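Local coordinates for hypothetical protein ST1066 (Sulfolobus tokodaii, PDB 2PJZ), which probably binds and hydrolyses ATP as the nucleotide-binding subunit of an ABC transporter, possibly one that takes up cobalt, at residues A[19-24]-A[44-49]; A[124-129]-A[135-140]. All blocks are in the same frame, centred on the assembly; numbering follows the deposited sequence. Where two conformers were deposited one is given.

Contact 1 (A[19-24]-A[44-49]). With SO4 (sulfate ion), chain C.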
ATOM      1  N   PHE A  19     -17.849  12.511  -4.938  1.00 13.55           N
ATOM      2  CA  PHE A  19     -16.587  12.412  -5.647  1.00 13.89           C
ATOM      3  C   PHE A  19     -16.129  10.956  -5.580  1.00 12.50           C
ATOM      4  O   PHE A  19     -16.118  10.383  -4.497  1.00 11.04           O
ATOM      5  CB  PHE A  19     -15.500  13.260  -5.010  1.00 15.37           C
ATOM      6  CG  PHE A  19     -14.243  13.188  -5.771  1.00 19.27           C
ATOM      7  CD1 PHE A  19     -14.136  13.838  -6.997  1.00 22.98           C
ATOM      8  CD2 PHE A  19     -13.202  12.377  -5.335  1.00 21.06           C
ATOM      9  CE1 PHE A  19     -12.967  13.714  -7.756  1.00 26.91           C
ATOM     10  CE2 PHE A  19     -12.036  12.260  -6.079  1.00 21.37           C
ATOM     11  CZ  PHE A  19     -11.920  12.915  -7.285  1.00 22.72           C
ATOM     12  N   SER A  20     -15.733  10.395  -6.724  1.00 12.17           N
ATOM     13  CA  SER A  20     -15.359   8.983  -6.753  0.50 12.24           C
ATOM     14  C   SER A  20     -14.125   8.739  -7.617  1.00 12.78           C
ATOM     15  O   SER A  20     -13.746   9.577  -8.422  1.00 14.15           O
ATOM     16  CB  SER A  20     -16.523   8.129  -7.265  0.50 12.97           C
ATOM     17  OG  SER A  20     -16.998   8.621  -8.501  0.50 11.25           O
ATOM     18  N   LEU A  21     -13.496   7.591  -7.399  1.00 11.89           N
ATOM     19  CA  LEU A  21     -12.545   7.008  -8.331  1.00 12.00           C
ATOM     20  C   LEU A  21     -13.384   6.209  -9.320  1.00 11.55           C
ATOM     21  O   LEU A  21     -14.355   5.531  -8.927  1.00 10.79           O
ATOM     22  CB  LEU A  21     -11.625   6.036  -7.596  1.00 13.44           C
ATOM     23  CG  LEU A  21     -10.665   6.628  -6.572  1.00 15.65           C
ATOM     24  CD1 LEU A  21      -9.852   5.546  -5.891  1.00 16.64           C
ATOM     25  CD2 LEU A  21      -9.735   7.541  -7.330  1.00 21.03           C
ATOM     26  N   GLU A  22     -13.064   6.302 -10.603  1.00 10.37           N
ATOM     27  CA  GLU A  22     -13.780   5.485 -11.580  1.00 11.45           C
ATOM     28  C   GLU A  22     -12.775   4.849 -12.530  1.00 11.43           C
ATOM     29  O   GLU A  22     -11.644   5.346 -12.663  1.00  9.28           O
ATOM     30  CB  GLU A  22     -14.791   6.317 -12.395  1.00 12.89           C
ATOM     31  CG  GLU A  22     -15.834   7.034 -11.553  1.00 16.80           C
ATOM     32  CD  GLU A  22     -16.901   6.112 -10.973  1.00 22.06           C
ATOM     33  OE1 GLU A  22     -17.048   4.955 -11.434  1.00 25.61           O
ATOM     34  OE2 GLU A  22     -17.612   6.574 -10.060  1.00 23.49           O
ATOM     35  N   ASN A  23     -13.195   3.767 -13.177  1.00 11.05           N
ATOM     36  CA  ASN A  23     -12.415   3.129 -14.242  1.00 13.20           C
ATOM     37  C   ASN A  23     -10.991   2.762 -13.785  1.00 11.82           C
ATOM     38  O   ASN A  23      -9.987   2.986 -14.497  1.00 12.21           O
ATOM     39  CB  ASN A  23     -12.378   4.050 -15.484  1.00 13.78           C
ATOM     40  CG  ASN A  23     -13.753   4.578 -15.859  1.00 16.98           C
ATOM     41  OD1 ASN A  23     -13.968   5.809 -15.895  1.00 21.51           O
ATOM     42  ND2 ASN A  23     -14.689   3.681 -16.113  1.00 18.06           N
ATOM     43  N   ILE A  24     -10.888   2.218 -12.577  1.00 10.07           N
ATOM     44  CA  ILE A  24      -9.583   1.833 -12.053  1.00 10.16           C
ATOM     45  C   ILE A  24      -9.285   0.443 -12.558  1.00 11.30           C
ATOM     46  O   ILE A  24     -10.043  -0.501 -12.276  1.00 11.29           O
ATOM     47  CB  ILE A  24      -9.499   1.881 -10.511  1.00 10.11           C
ATOM     48  CG1 ILE A  24      -9.812   3.304  -9.995  1.00  7.80           C
ATOM     49  CG2 ILE A  24      -8.101   1.340  -9.980  1.00 10.33           C
ATOM     50  CD1 ILE A  24      -8.865   4.457 -10.511  1.00 11.00           C
ATOM     51  N   THR A  44      -6.135   4.183   0.319  1.00 13.38           N
ATOM     52  CA  THR A  44      -6.513   3.316   1.399  1.00 14.27           C
ATOM     53  C   THR A  44      -7.893   2.703   1.106  1.00 13.68           C
ATOM     54  O   THR A  44      -8.117   1.522   1.372  1.00 12.39           O
ATOM     55  CB  THR A  44      -6.524   4.043   2.771  1.00 14.93           C
ATOM     56  OG1 THR A  44      -5.204   4.472   3.079  1.00 17.03           O
ATOM     57  CG2 THR A  44      -7.035   3.111   3.898  1.00 17.31           C
ATOM     58  N   THR A  45      -8.786   3.517   0.544  1.00 12.59           N
ATOM     59  CA  THR A  45     -10.104   3.048   0.129  1.00 12.75           C
ATOM     60  C   THR A  45      -9.981   1.915  -0.898  1.00 12.13           C
ATOM     61  O   THR A  45     -10.719   0.942  -0.839  1.00 10.22           O
ATOM     62  CB  THR A  45     -10.980   4.200  -0.419  1.00 13.47           C
ATOM     63  OG1 THR A  45     -11.207   5.129   0.650  1.00 14.54           O
ATOM     64  CG2 THR A  45     -12.314   3.679  -0.862  1.00 14.56           C
ATOM     65  N   LEU A  46      -9.046   2.042  -1.822  1.00 11.38           N
ATOM     66  CA  LEU A  46      -8.804   0.972  -2.808  1.00 13.20           C
ATOM     67  C   LEU A  46      -8.372  -0.336  -2.140  1.00 11.66           C
ATOM     68  O   LEU A  46      -8.905  -1.408  -2.440  1.00  9.56           O
ATOM     69  CB  LEU A  46      -7.749   1.441  -3.810  1.00 13.58           C
ATOM     70  CG  LEU A  46      -7.783   1.117  -5.301  1.00 19.74           C
ATOM     71  CD1 LEU A  46      -9.158   1.311  -5.892  1.00 21.07           C
ATOM     72  CD2 LEU A  46      -6.790   2.095  -5.985  1.00 16.68           C
ATOM     73  N   LEU A  47      -7.450  -0.244  -1.184  1.00 10.31           N
ATOM     74  CA  LEU A  47      -7.044  -1.416  -0.431  1.00 10.62           C
ATOM     75  C   LEU A  47      -8.173  -2.019   0.378  1.00  9.82           C
ATOM     76  O   LEU A  47      -8.268  -3.243   0.495  1.00  9.16           O
ATOM     77  CB  LEU A  47      -5.891  -1.033   0.504  1.00 11.87           C
ATOM     78  CG  LEU A  47      -4.660  -1.925   0.572  1.00 16.94           C
ATOM     79  CD1 LEU A  47      -4.168  -2.543  -0.797  1.00 13.00           C
ATOM     80  CD2 LEU A  47      -3.538  -1.087   1.211  1.00 15.88           C
ATOM     81  N   ARG A  48      -9.029  -1.173   0.956  1.00  8.38           N
ATOM     82  CA  ARG A  48     -10.164  -1.682   1.716  0.50  8.63           C
ATOM     83  C   ARG A  48     -11.099  -2.497   0.793  1.00  7.23           C
ATOM     84  O   ARG A  48     -11.549  -3.573   1.163  1.00  7.33           O
ATOM     85  CB  ARG A  48     -10.894  -0.533   2.443  0.50  8.79           C
ATOM     86  CG  ARG A  48     -10.163  -0.044   3.720  0.50  9.83           C
ATOM     87  CD  ARG A  48     -10.776   1.238   4.311  0.50 10.74           C
ATOM     88  NE  ARG A  48     -12.073   0.998   4.933  0.50 17.48           N
ATOM     89  CZ  ARG A  48     -12.995   1.927   5.175  0.50 19.84           C
ATOM     90  NH1 ARG A  48     -12.801   3.199   4.842  0.50 21.50           N
ATOM     91  NH2 ARG A  48     -14.129   1.577   5.762  0.50 20.66           N
ATOM     92  N   ALA A  49     -11.381  -1.984  -0.400  1.00  6.57           N
ATOM     93  CA  ALA A  49     -12.196  -2.710  -1.379  1.00  6.95           C
ATOM     94  C   ALA A  49     -11.567  -4.067  -1.752  1.00  6.59           C
ATOM     95  O   ALA A  49     -12.247  -5.105  -1.760  1.00  7.12           O
ATOM     96  CB  ALA A  49     -12.427  -1.872  -2.611  1.00  6.93           C
TER
HETATM   97  S   SO4 C 502      -5.562   8.146   0.815  1.00 23.51           S
HETATM   98  O1  SO4 C 502      -7.015   8.399   0.624  1.00 21.96           O
HETATM   99  O2  SO4 C 502      -5.410   6.838   1.475  1.00 23.25           O
HETATM  100  O3  SO4 C 502      -4.831   8.102  -0.441  1.00 18.08           O
HETATM  101  O4  SO4 C 502      -4.987   9.116   1.719  1.00 24.47           O

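Contact 2 (A[124-129]-A[135-140])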
ATOM      1  N   ARG A 124      -0.855  -6.138  25.884  1.00 39.15           N
ATOM      2  CA  ARG A 124      -1.526  -4.856  25.665  1.00 39.64           C
ATOM      3  C   ARG A 124      -2.706  -4.958  24.697  1.00 39.32           C
ATOM      4  O   ARG A 124      -2.688  -5.759  23.755  1.00 39.05           O
ATOM      5  CB  ARG A 124      -0.519  -3.821  25.171  1.00 39.87           C
ATOM      6  CG  ARG A 124       0.645  -3.611  26.135  1.00 42.29           C
ATOM      7  CD  ARG A 124       1.482  -2.393  25.768  1.00 45.13           C
ATOM      8  NE  ARG A 124       0.767  -1.148  26.015  1.00 48.70           N
ATOM      9  CZ  ARG A 124       1.122   0.040  25.533  1.00 49.94           C
ATOM     10  NH1 ARG A 124       2.194   0.177  24.756  1.00 51.23           N
ATOM     11  NH2 ARG A 124       0.392   1.103  25.831  1.00 52.41           N
ATOM     12  N   LYS A 125      -3.736  -4.158  24.942  1.00 39.03           N
ATOM     13  CA  LYS A 125      -4.847  -4.045  24.010  1.00 39.51           C
ATOM     14  C   LYS A 125      -4.405  -3.245  22.787  1.00 39.23           C
ATOM     15  O   LYS A 125      -3.653  -2.276  22.920  1.00 38.56           O
ATOM     16  CB  LYS A 125      -6.071  -3.408  24.679  1.00 39.90           C
ATOM     17  CG  LYS A 125      -6.383  -3.942  26.082  1.00 41.94           C
ATOM     18  CD  LYS A 125      -7.864  -4.262  26.269  1.00 45.23           C
ATOM     19  CE  LYS A 125      -8.249  -4.391  27.747  1.00 47.03           C
ATOM     20  NZ  LYS A 125      -8.252  -3.083  28.510  1.00 48.54           N
ATOM     21  N   LEU A 126      -4.853  -3.668  21.602  1.00 39.74           N
ATOM     22  CA  LEU A 126      -4.405  -3.058  20.340  1.00 40.33           C
ATOM     23  C   LEU A 126      -4.728  -1.565  20.237  1.00 40.99           C
ATOM     24  O   LEU A 126      -3.866  -0.774  19.856  1.00 40.45           O
ATOM     25  CB  LEU A 126      -4.947  -3.815  19.106  1.00 40.08           C
ATOM     26  CG  LEU A 126      -4.494  -3.288  17.726  1.00 39.71           C
ATOM     27  CD1 LEU A 126      -2.980  -3.179  17.608  1.00 39.58           C
ATOM     28  CD2 LEU A 126      -5.035  -4.129  16.576  1.00 40.20           C
ATOM     29  N   TYR A 127      -5.962  -1.197  20.585  1.00 42.60           N
ATOM     30  CA  TYR A 127      -6.420   0.209  20.561  1.00 44.20           C
ATOM     31  C   TYR A 127      -5.502   1.150  21.339  1.00 43.57           C
ATOM     32  O   TYR A 127      -5.448   2.343  21.065  1.00 44.46           O
ATOM     33  CB  TYR A 127      -7.840   0.319  21.135  1.00 45.73           C
ATOM     34  CG  TYR A 127      -7.896  -0.055  22.595  1.00 48.64           C
ATOM     35  CD1 TYR A 127      -7.324   0.779  23.566  1.00 50.39           C
ATOM     36  CD2 TYR A 127      -8.489  -1.250  23.012  1.00 50.86           C
ATOM     37  CE1 TYR A 127      -7.317   0.438  24.902  1.00 50.85           C
ATOM     38  CE2 TYR A 127      -8.518  -1.601  24.359  1.00 51.66           C
ATOM     39  CZ  TYR A 127      -7.914  -0.751  25.304  1.00 51.24           C
ATOM     40  OH  TYR A 127      -7.923  -1.047  26.660  1.00 51.52           O
ATOM     41  N   LYS A 128      -4.791   0.596  22.315  1.00 42.59           N
ATOM     42  CA  LYS A 128      -4.037   1.366  23.293  1.00 41.68           C
ATOM     43  C   LYS A 128      -2.646   1.664  22.771  1.00 40.01           C
ATOM     44  O   LYS A 128      -1.916   2.459  23.360  1.00 39.88           O
ATOM     45  CB  LYS A 128      -3.967   0.576  24.607  1.00 41.93           C
ATOM     46  CG  LYS A 128      -3.781   1.389  25.886  1.00 43.61           C
ATOM     47  CD  LYS A 128      -3.995   0.510  27.145  1.00 43.44           C
ATOM     48  CE  LYS A 128      -2.936  -0.613  27.263  1.00 45.85           C
ATOM     49  NZ  LYS A 128      -3.097  -1.533  28.439  1.00 44.65           N
ATOM     50  N   LEU A 129      -2.277   1.039  21.651  1.00 37.63           N
ATOM     51  CA  LEU A 129      -0.946   1.240  21.083  1.00 35.68           C
ATOM     52  C   LEU A 129      -0.845   2.586  20.370  1.00 34.19           C
ATOM     53  O   LEU A 129      -1.827   3.089  19.832  1.00 34.30           O
ATOM     54  CB  LEU A 129      -0.568   0.102  20.116  1.00 35.03           C
ATOM     55  CG  LEU A 129      -0.514  -1.348  20.606  1.00 35.50           C
ATOM     56  CD1 LEU A 129       0.004  -2.257  19.477  1.00 33.72           C
ATOM     57  CD2 LEU A 129       0.336  -1.539  21.864  1.00 33.41           C
ATOM     58  N   VAL A 135       0.729   0.175  13.703  1.00 17.09           N
ATOM     59  CA  VAL A 135       1.077  -0.236  12.324  1.00 16.09           C
ATOM     60  C   VAL A 135       2.162  -1.312  12.282  1.00 16.27           C
ATOM     61  O   VAL A 135       2.092  -2.233  11.460  1.00 15.43           O
ATOM     62  CB  VAL A 135       1.363   0.944  11.341  1.00 16.82           C
ATOM     63  CG1 VAL A 135       2.785   1.534  11.507  1.00 16.86           C
ATOM     64  CG2 VAL A 135       1.192   0.471   9.884  1.00 15.06           C
ATOM     65  N   LEU A 136       3.153  -1.222  13.167  1.00 15.11           N
ATOM     66  CA  LEU A 136       4.179  -2.266  13.194  1.00 15.41           C
ATOM     67  C   LEU A 136       3.591  -3.587  13.581  1.00 14.81           C
ATOM     68  O   LEU A 136       3.897  -4.611  12.942  1.00 14.95           O
ATOM     69  CB  LEU A 136       5.349  -1.908  14.131  1.00 15.43           C
ATOM     70  CG  LEU A 136       6.250  -0.799  13.565  1.00 16.40           C
ATOM     71  CD1 LEU A 136       7.212  -0.282  14.667  1.00 17.81           C
ATOM     72  CD2 LEU A 136       7.012  -1.259  12.333  1.00 16.54           C
ATOM     73  N   VAL A 137       2.740  -3.585  14.607  1.00 14.40           N
ATOM     74  CA  VAL A 137       2.074  -4.834  15.043  1.00 15.45           C
ATOM     75  C   VAL A 137       1.166  -5.393  13.919  1.00 14.76           C
ATOM     76  O   VAL A 137       1.219  -6.604  13.594  1.00 13.68           O
ATOM     77  CB  VAL A 137       1.311  -4.634  16.376  1.00 15.75           C
ATOM     78  CG1 VAL A 137       0.342  -5.802  16.686  1.00 17.30           C
ATOM     79  CG2 VAL A 137       2.320  -4.442  17.530  1.00 17.77           C
ATOM     80  N   ARG A 138       0.377  -4.510  13.297  1.00 13.68           N
ATOM     81  CA  ARG A 138      -0.540  -4.945  12.230  1.00 13.49           C
ATOM     82  C   ARG A 138       0.194  -5.469  10.980  1.00 13.15           C
ATOM     83  O   ARG A 138      -0.210  -6.483  10.369  1.00 13.46           O
ATOM     84  CB  ARG A 138      -1.515  -3.799  11.875  1.00 13.42           C
ATOM     85  CG  ARG A 138      -2.631  -3.627  12.934  1.00 12.64           C
ATOM     86  CD  ARG A 138      -3.621  -2.492  12.549  1.00 14.83           C
ATOM     87  NE  ARG A 138      -3.069  -1.150  12.789  1.00 16.22           N
ATOM     88  CZ  ARG A 138      -2.667  -0.306  11.840  1.00 18.40           C
ATOM     89  NH1 ARG A 138      -2.755  -0.613  10.541  1.00 15.27           N
ATOM     90  NH2 ARG A 138      -2.188   0.883  12.194  1.00 19.34           N
ATOM     91  N   THR A 139       1.274  -4.803  10.598  1.00 13.11           N
ATOM     92  CA  THR A 139       2.102  -5.302   9.489  1.00 13.12           C
ATOM     93  C   THR A 139       2.734  -6.665   9.850  1.00 13.06           C
ATOM     94  O   THR A 139       2.751  -7.602   9.038  1.00 12.53           O
ATOM     95  CB  THR A 139       3.157  -4.260   9.049  1.00 13.16           C
ATOM     96  OG1 THR A 139       2.492  -3.080   8.576  1.00 14.36           O
ATOM     97  CG2 THR A 139       4.020  -4.808   7.901  1.00 12.66           C
ATOM     98  N   SER A 140       3.211  -6.787  11.083  1.00 12.42           N
ATOM     99  CA  SER A 140       3.799  -8.032  11.551  1.00 12.95           C
ATOM    100  C   SER A 140       2.752  -9.159  11.556  1.00 12.69           C
ATOM    101  O   SER A 140       3.030 -10.268  11.100  1.00 13.16           O
ATOM    102  CB  SER A 140       4.432  -7.831  12.944  1.00 13.60           C
ATOM    103  OG  SER A 140       5.517  -6.937  12.856  1.00 15.53           O
TER

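Contact 1 (A[19-24]-A[44-49])
Leu21 and Leu46 bring the two backbones closest, with CA of Leu21 9.0 Å from CA of Leu46; strand 17-28 thus passes one layer of side chains away from helix 43-50, and no hydrogen bond joins the two segments. A G1 beta bulge, with Asn23 and Ile24 both facing Val7, interrupts the strand. Asn23 has a left-handed backbone (phi 55°), and this extra residue lets Leu21 and Ile24, three positions apart, both point their CB atoms toward the helix. They converge on one methyl group: Leu21 CD1 lies 4.3 Å from Leu46 CD1, and Ile24 CG2 approaches Leu46 CD1 to 4.2 Å. Seen from that methyl, the two partners stand about 90° apart, Leu21 ahead of the bulge and Ile24 within it. Leu46 reaches them with chi1 at -142°, well short of fully anti. Ile9 of strand 2-11 touches Leu46 as well, and also Thr45 and Ala49, which extends the floor under the helix.

The start of the helix is polar. Thr44 N donates to sulfate O2 at 3.0 Å, while Thr44 OG1 is 2.9 Å from sulfate O2 and hydrogen-bonded to Asp153. Lys43, Gly40, Gly42 and Ser41 complete the anion site, which fits a Walker A P-loop; the sulfate probably occupies a nucleotide phosphate position.

The chemistry is therefore divided along one short helix: purely apolar contacts seat its flank on the antiparallel sheet, whereas Thr44 N, with the Lys43 amine and the amides of the preceding loop, holds the anion.

Contact 2 (A[124-129]-A[135-140])
Leu126, Val137 and Leu129 form a small apolar cluster beside the LSAGQ sequence, which matches the ABC signature motif, begins at Leu129 and leads into helix 131-144. Leu126 opens a 3-10 turn (126-128) whose bond from Leu129 N to Leu126 O measures 3.0 Å. That turn brings both leucines round to the same side, their CB atoms directed toward the helix.

Val137 receives them with its two methyls separately. CG1, anti to the backbone N (chi1 167°), meets Leu126 CD1 at 4.3 Å, whereas Val137 CG2 takes Leu129 CD1 at 3.7 Å, the tightest approach between the segments. There the Leu129 and Val137 side chains cross at about a right angle. The other branch of Leu126 reaches the next residue of the helix, CD2 lying 4.4 Å from Arg138 CG, so an aliphatic part of the arginine adds to the packing. Its guanidinium is engaged elsewhere, by Asn79 O at NH1 and by Ser134 OG at NE. Val90 beside Val137 and Ile93 beside Leu126 bring in helix 90-100, consistent with a core joint of the helical subdomain of an ABC ATPase.

Leu129 itself is forked between two neighbours: while CD1 presses on the valine, Leu129 CD2 sits 3.7 Å above the plane of the Arg124 guanidinium, displaced toward its rim.

Overall arrangement
Contact 1 closes before contact 2 opens along the chain, and their centres are 26 Å apart; the nearest atoms remain about 9 Å from one another, without touching. Both belong to the ABC ATPase portion of the chain but to different parts of the fold. Contact 1 joins an edge strand of the four-stranded antiparallel sheet to helix 43-50, which follows strand 32-36 of the mixed sheet. Contact 2 is local, pairing a loop with the helix 131-144 that succeeds it, among helices 90-100 and 105-114. In ABC ATPases generally, P-loop and signature motif of different subunits sandwich ATP; this assembly contains one chain, so that pairing is absent here.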